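Local coordinates for putative O-acetylhomoserine (Thiol)-lyase (Campylobacter jejuni, PDB 4OC9) that probably transfers the 3-amino-3-carboxypropyl group of O-acetylhomoserine to sulfide, giving homocysteine, with pyridoxal phosphate as cofactor, at the interface of chains A and B. Coordinates in Å, arbitrary orientation; residue numbers count along the deposited sequence, not the author numbering. Chains: chain A/B, Putative O-acetylhomoserine (Thiol)-lyase.

Contact 1: the interface of chains A and B. Residues chain A 82-83, 85-86, 270-273; chain B 82-83, 85-86, 270-273.
The OG of A:Ser83 is tucked between its own N and C (chi1 66°), and in B:Gly271 the chain bends with a positive phi of 60°. These two torsions bring a side-chain donor within bonding distance of a backbone acceptor. The hydroxyl OG of A:Ser83 gives its hydrogen to the carbonyl O of B:Gly271 over 2.8 Å. It meets that oxygen in the carbonyl plane, on a lone pair, at 118° to the C=O bond. The same hydroxyl also receives a bond within its own chain, since the amide N of A:Ala86 points at OG of A:Ser83 from 3.1 Å. The serine, directly before helix 84-93, is thus the N-cap of that helix. It both accepts and donates, and the bond from the helical N-H would hold the rotation of the hydroxyl that reaches across. Its twin joins OG of B:Ser83 to O of A:Gly271 with matching geometry.

Alanine methyls fill in around these polar links. CB of A:Ala82 lies 3.6 Å from O of B:Gly271, packing beside the same carbonyl that the serine grips. CB of A:Ala86 meets O of B:Leu270 at 3.4 Å, so two successive carbonyls of one chain are lined by small side chains of the other. The methyls CB of A:Ala272 and CB of B:Ala272 pass side by side across the two-fold axis, 4.0 Å apart.

The carbonyl side of the contact is the turn that ends helix 257-270 and leads towards helix 276-309. The serine side is the link between strand 77-81 and helix 84-93, whose N-terminal end in this family cradles the cofactor phosphate.

Contact 2: the interface of chains A and B. Residues chain A 29-32, 54-56, 273, 276; chain B 205, 212-215, 278, 368.
The Tyr-X-Arg segment of chain A, A:Tyr54 to A:Arg56, belongs to the active site of this family, in which the tyrosine and arginine reach the cofactor phosphate of the neighbouring subunit. Here it lies beside B:Ser205, which immediately precedes the cofactor-binding lysine. The hydroxyl OG of B:Ser205 donates to the phenol OH of A:Tyr54 over 3.0 Å, and a water bound to both also meets A:Thr31 OG1 and the side-chain oxygen of B:Asn368.

B:Leu215 wedges between two stretches of chain A. With CG anti to the backbone N (chi1 -171°), its branches diverge. Methyl CD1 stands above the plane of the tyrosine but beyond the rim, beside the phenol oxygen, 3.5 Å from OH of A:Tyr54, whereas CD2 packs 3.5 Å from CA of A:Arg56. Its backbone is tethered by the side chain of B:Asn278, whose ND2 donates in plane to O of B:Leu215 at 2.9 Å.

Loop 29-32 of chain A reads the backbone of B:Gly212 and B:Thr213. The amide N of A:Thr31 donates to O of B:Gly212 at 2.9 Å from above the carbonyl plane, and a water bonded to A:Asn30 OD1 meets the same oxygen. A:Gln29, bent at chi2 (67°), sends amide NE2 to O of B:Thr213, 2.7 Å away, almost straight (172° at the hydrogen) and nearly along the C=O axis.

Contact 1: the interface of chains A and B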
loop_
_atom_site.group_PDB
_atom_site.type_symbol
_atom_site.label_atom_id
_atom_site.label_comp_id
_atom_site.label_asym_id
_atom_site.label_seq_id
_atom_site.Cartn_x
_atom_site.Cartn_y
_atom_site.Cartn_z
ATOM N N ALA A 82 -0.601 10.146 -13.601
ATOM C CA ALA A 82 0.219 8.928 -13.479
ATOM C C ALA A 82 1.725 9.051 -13.578
ATOM O O ALA A 82 2.437 8.202 -13.056
ATOM C CB ALA A 82 -0.251 7.863 -14.448
ATOM N N SER A 83 2.220 10.056 -14.287
ATOM C CA SER A 83 3.648 10.213 -14.419
ATOM C C SER A 83 3.980 11.575 -14.941
ATOM O O SER A 83 3.109 12.297 -15.421
ATOM C CB SER A 83 4.197 9.200 -15.415
ATOM O OG SER A 83 3.715 9.455 -16.736
HETATM N N MSE A 85 5.698 12.218 -17.583
HETATM C CA MSE A 85 5.488 12.240 -19.040
HETATM C C MSE A 85 4.056 12.544 -19.288
HETATM O O MSE A 85 3.726 13.377 -20.120
HETATM C CB MSE A 85 5.799 10.904 -19.673
HETATM C CG MSE A 85 7.268 10.571 -19.789
HETATM SE SE MSE A 85 8.281 12.047 -20.590
HETATM C CE MSE A 85 7.260 12.219 -22.261
ATOM N N ALA A 86 3.166 11.875 -18.548
ATOM C CA ALA A 86 1.743 12.118 -18.726
ATOM C C ALA A 86 1.441 13.579 -18.469
ATOM O O ALA A 86 0.610 14.158 -19.156
ATOM C CB ALA A 86 0.914 11.242 -17.814
ATOM N N LEU A 270 -8.607 9.949 -21.559
ATOM C CA LEU A 270 -7.314 9.298 -21.832
ATOM C C LEU A 270 -6.872 8.435 -20.616
ATOM O O LEU A 270 -6.085 7.485 -20.741
ATOM C CB LEU A 270 -6.231 10.288 -22.281
ATOM C CG LEU A 270 -6.333 11.197 -23.510
ATOM C CD1 LEU A 270 -5.113 11.836 -24.261
ATOM C CD2 LEU A 270 -6.974 10.236 -24.447
ATOM N N GLY A 271 -7.335 8.810 -19.431
ATOM C CA GLY A 271 -7.053 8.051 -18.213
ATOM C C GLY A 271 -5.687 7.772 -17.614
ATOM O O GLY A 271 -5.484 6.671 -17.101
ATOM N N ALA A 272 -4.802 8.749 -17.622
ATOM C CA ALA A 272 -3.474 8.603 -17.036
ATOM C C ALA A 272 -3.583 9.043 -15.561
ATOM O O ALA A 272 -2.956 9.993 -15.094
ATOM C CB ALA A 272 -2.469 9.445 -17.769
ATOM N N SER A 273 -4.436 8.328 -14.848
ATOM C CA SER A 273 -4.732 8.598 -13.450
ATOM C C SER A 273 -3.659 8.134 -12.438
ATOM O O SER A 273 -3.019 7.083 -12.586
ATOM C CB SER A 273 -6.172 8.117 -13.216
ATOM O OG SER A 273 -6.704 8.335 -11.914
ATOM N N ALA B 82 -2.663 2.316 -16.604
ATOM C CA ALA B 82 -3.354 3.030 -15.500
ATOM C C ALA B 82 -4.859 2.902 -15.373
ATOM O O ALA B 82 -5.395 3.096 -14.306
ATOM C CB ALA B 82 -2.973 4.490 -15.515
ATOM N N SER B 83 -5.535 2.666 -16.484
ATOM C CA SER B 83 -6.976 2.537 -16.449
ATOM C C SER B 83 -7.497 1.915 -17.705
ATOM O O SER B 83 -6.791 1.769 -18.671
ATOM C CB SER B 83 -7.630 3.897 -16.328
ATOM O OG SER B 83 -7.418 4.664 -17.495
HETATM N N MSE B 85 -9.745 3.128 -19.649
HETATM C CA MSE B 85 -9.785 4.148 -20.694
HETATM C C MSE B 85 -8.440 4.222 -21.341
HETATM O O MSE B 85 -8.337 4.231 -22.558
HETATM C CB MSE B 85 -10.089 5.526 -20.135
HETATM C CG MSE B 85 -11.541 5.719 -19.728
HETATM SE SE MSE B 85 -12.804 5.138 -21.142
HETATM C CE MSE B 85 -12.121 6.262 -22.593
ATOM N N ALA B 86 -7.386 4.263 -20.536
ATOM C CA ALA B 86 -6.043 4.319 -21.076
ATOM C C ALA B 86 -5.804 3.124 -21.970
ATOM O O ALA B 86 -5.163 3.247 -23.011
ATOM C CB ALA B 86 -5.006 4.356 -19.971
ATOM N N LEU B 270 3.744 8.617 -23.380
ATOM C CA LEU B 270 2.462 9.152 -22.855
ATOM C C LEU B 270 2.310 8.871 -21.364
ATOM O O LEU B 270 1.599 9.595 -20.655
ATOM C CB LEU B 270 1.260 8.698 -23.669
ATOM C CG LEU B 270 0.937 9.345 -25.039
ATOM C CD1 LEU B 270 2.189 9.594 -25.831
ATOM C CD2 LEU B 270 -0.114 8.669 -25.943
ATOM N N GLY B 271 2.967 7.810 -20.900
ATOM C CA GLY B 271 2.993 7.472 -19.486
ATOM C C GLY B 271 1.812 7.151 -18.618
ATOM O O GLY B 271 1.775 7.593 -17.465
ATOM N N ALA B 272 0.864 6.402 -19.151
ATOM C CA ALA B 272 -0.325 6.001 -18.406
ATOM C C ALA B 272 0.013 4.668 -17.733
ATOM O O ALA B 272 -0.604 3.638 -17.948
ATOM C CB ALA B 272 -1.512 5.862 -19.314
ATOM N N SER B 273 1.006 4.743 -16.886
ATOM C CA SER B 273 1.531 3.613 -16.173
ATOM C C SER B 273 0.720 3.180 -14.952
ATOM O O SER B 273 0.142 3.973 -14.194
ATOM C CB SER B 273 3.027 3.902 -15.948
ATOM O OG SER B 273 3.771 2.894 -15.294
#

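Contact 2: the interface of chains A and B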
loop_
_atom_site.group_PDB
_atom_site.type_symbol
_atom_site.label_atom_id
_atom_site.label_comp_id
_atom_site.label_asym_id
_atom_site.label_seq_id
_atom_site.Cartn_x
_atom_site.Cartn_y
_atom_site.Cartn_z
ATOM N N GLN A 29 -8.047 4.120 -1.136
ATOM C CA GLN A 29 -7.807 3.020 -2.073
ATOM C C GLN A 29 -9.242 2.670 -2.478
ATOM O O GLN A 29 -9.856 1.709 -1.998
ATOM C CB GLN A 29 -7.048 1.866 -1.409
ATOM C CG GLN A 29 -6.597 0.819 -2.417
ATOM C CD GLN A 29 -5.547 1.365 -3.346
ATOM O OE1 GLN A 29 -4.498 1.783 -2.903
ATOM N NE2 GLN A 29 -5.807 1.312 -4.661
ATOM N N ASN A 30 -9.740 3.488 -3.396
ATOM C CA ASN A 30 -11.097 3.426 -3.838
ATOM C C ASN A 30 -11.351 4.068 -5.193
ATOM O O ASN A 30 -10.753 5.101 -5.527
ATOM C CB ASN A 30 -11.816 4.312 -2.815
ATOM C CG ASN A 30 -13.289 4.439 -3.077
ATOM O OD1 ASN A 30 -14.070 3.516 -2.829
ATOM N ND2 ASN A 30 -13.699 5.662 -3.413
ATOM N N THR A 31 -12.279 3.499 -5.953
ATOM C CA THR A 31 -12.617 4.044 -7.280
ATOM C C THR A 31 -13.923 4.810 -7.370
ATOM O O THR A 31 -14.036 5.735 -8.183
ATOM C CB THR A 31 -12.696 2.955 -8.342
ATOM O OG1 THR A 31 -13.612 1.932 -7.908
ATOM C CG2 THR A 31 -11.346 2.342 -8.511
ATOM N N ALA A 32 -14.910 4.464 -6.540
ATOM C CA ALA A 32 -16.217 5.145 -6.594
ATOM C C ALA A 32 -16.720 5.720 -5.275
ATOM O O ALA A 32 -16.242 5.360 -4.207
ATOM C CB ALA A 32 -17.270 4.220 -7.202
ATOM N N TYR A 54 -15.662 9.704 -9.589
ATOM C CA TYR A 54 -14.951 8.467 -9.914
ATOM C C TYR A 54 -13.485 8.778 -9.927
ATOM O O TYR A 54 -13.069 9.785 -10.519
ATOM C CB TYR A 54 -15.423 7.965 -11.275
ATOM C CG TYR A 54 -14.870 6.632 -11.687
ATOM C CD1 TYR A 54 -15.347 5.460 -11.100
ATOM C CD2 TYR A 54 -13.977 6.521 -12.744
ATOM C CE1 TYR A 54 -14.888 4.215 -11.513
ATOM C CE2 TYR A 54 -13.520 5.291 -13.169
ATOM C CZ TYR A 54 -13.965 4.147 -12.541
ATOM O OH TYR A 54 -13.497 2.917 -12.941
ATOM N N SER A 55 -12.698 7.904 -9.303
ATOM C CA SER A 55 -11.232 8.096 -9.178
ATOM C C SER A 55 -10.413 8.296 -10.419
ATOM O O SER A 55 -9.293 8.788 -10.329
ATOM C CB SER A 55 -10.601 7.056 -8.243
ATOM O OG SER A 55 -11.132 7.254 -6.947
ATOM N N ARG A 56 -10.922 7.918 -11.573
ATOM C CA ARG A 56 -10.158 8.175 -12.790
ATOM C C ARG A 56 -10.054 9.681 -13.002
ATOM O O ARG A 56 -9.092 10.151 -13.601
ATOM C CB ARG A 56 -10.731 7.449 -14.010
ATOM C CG ARG A 56 -10.283 7.997 -15.357
ATOM C CD ARG A 56 -10.553 7.099 -16.540
ATOM N NE ARG A 56 -11.761 6.277 -16.446
ATOM C CZ ARG A 56 -12.997 6.601 -16.797
ATOM N NH1 ARG A 56 -13.305 7.817 -17.226
ATOM N NH2 ARG A 56 -13.934 5.679 -16.689
ATOM N N SER A 273 -4.436 8.328 -14.848
ATOM C CA SER A 273 -4.732 8.598 -13.450
ATOM C C SER A 273 -3.659 8.134 -12.438
ATOM O O SER A 273 -3.019 7.083 -12.586
ATOM C CB SER A 273 -6.172 8.117 -13.216
ATOM O OG SER A 273 -6.704 8.335 -11.914
ATOM N N PRO A 276 -3.938 6.125 -5.784
ATOM C CA PRO A 276 -3.976 6.620 -4.398
ATOM C C PRO A 276 -2.742 6.332 -3.527
ATOM O O PRO A 276 -2.315 7.175 -2.732
ATOM C CB PRO A 276 -5.170 5.903 -3.788
ATOM C CG PRO A 276 -5.986 5.452 -4.944
ATOM C CD PRO A 276 -5.068 5.231 -6.085
ATOM N N SER B 205 -10.381 -2.350 -13.452
ATOM C CA SER B 205 -11.003 -1.581 -12.409
ATOM C C SER B 205 -12.356 -2.172 -11.973
ATOM O O SER B 205 -12.776 -2.057 -10.811
ATOM C CB SER B 205 -11.140 -0.158 -12.973
ATOM O OG SER B 205 -11.683 0.741 -12.027
ATOM N N GLY B 212 -14.023 -2.456 -6.044
ATOM C CA GLY B 212 -13.983 -0.996 -6.178
ATOM C C GLY B 212 -12.778 -0.333 -5.541
ATOM O O GLY B 212 -12.864 0.811 -5.093
ATOM N N THR B 213 -11.646 -1.022 -5.563
ATOM C CA THR B 213 -10.436 -0.497 -4.941
ATOM C C THR B 213 -9.216 -0.221 -5.792
ATOM O O THR B 213 -8.317 0.432 -5.338
ATOM C CB THR B 213 -9.975 -1.467 -3.850
ATOM O OG1 THR B 213 -9.765 -2.766 -4.406
ATOM C CG2 THR B 213 -11.051 -1.586 -2.773
ATOM N N ALA B 214 -9.157 -0.714 -7.005
ATOM C CA ALA B 214 -7.988 -0.444 -7.799
ATOM C C ALA B 214 -8.322 -0.177 -9.227
ATOM O O ALA B 214 -8.764 -1.045 -9.976
ATOM C CB ALA B 214 -7.027 -1.590 -7.715
ATOM N N LEU B 215 -8.066 1.054 -9.613
ATOM C CA LEU B 215 -8.304 1.491 -10.932
ATOM C C LEU B 215 -7.195 0.853 -11.779
ATOM O O LEU B 215 -6.041 0.825 -11.385
ATOM C CB LEU B 215 -8.180 3.031 -10.990
ATOM C CG LEU B 215 -8.619 3.688 -12.309
ATOM C CD1 LEU B 215 -10.117 3.450 -12.478
ATOM C CD2 LEU B 215 -8.335 5.174 -12.304
ATOM N N ASN B 278 -1.589 -0.935 -7.229
ATOM C CA ASN B 278 -2.815 -1.263 -7.970
ATOM C C ASN B 278 -2.638 -2.567 -8.708
ATOM O O ASN B 278 -3.535 -3.448 -8.670
ATOM C CB ASN B 278 -3.294 -0.172 -8.917
ATOM C CG ASN B 278 -3.921 1.004 -8.202
ATOM O OD1 ASN B 278 -3.568 1.355 -7.093
ATOM N ND2 ASN B 278 -4.878 1.641 -8.876
ATOM N N ASN B 368 -20.037 3.051 -10.881
ATOM C CA ASN B 368 -19.011 2.044 -11.047
ATOM C C ASN B 368 -19.719 0.707 -11.267
ATOM O O ASN B 368 -20.944 0.658 -11.259
ATOM C CB ASN B 368 -18.212 1.907 -9.788
ATOM C CG ASN B 368 -17.110 0.878 -9.928
ATOM O OD1 ASN B 368 -16.592 0.687 -11.031
ATOM N ND2 ASN B 368 -16.710 0.282 -8.838
HETATM O O HOH W 1 -15.210 2.184 -4.600
HETATM O O HOH W 2 -3.092 2.937 -4.988
HETATM O O HOH W 3 -14.105 1.112 -10.565
#

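Contact 1 and contact 2 are neighbouring patches of one two-fold interface, their C-alpha centres about 14 Å apart. A:Ser273 belongs to both: its backbone leaves the symmetric turn of contact 1, while its side chain touches the leucine methyl of contact 2. Contact 1 straddles the axis, so its two halves are twins, each pairing the serine of one chain with the glycine of the other; contact 2 occurs twice in this A/B pair, which is one half of the four-chain deposited assembly. The short bridge between them suggests that dimerisation and active-site completion are coupled, with each subunit lending residues to its partner's cofactor pocket.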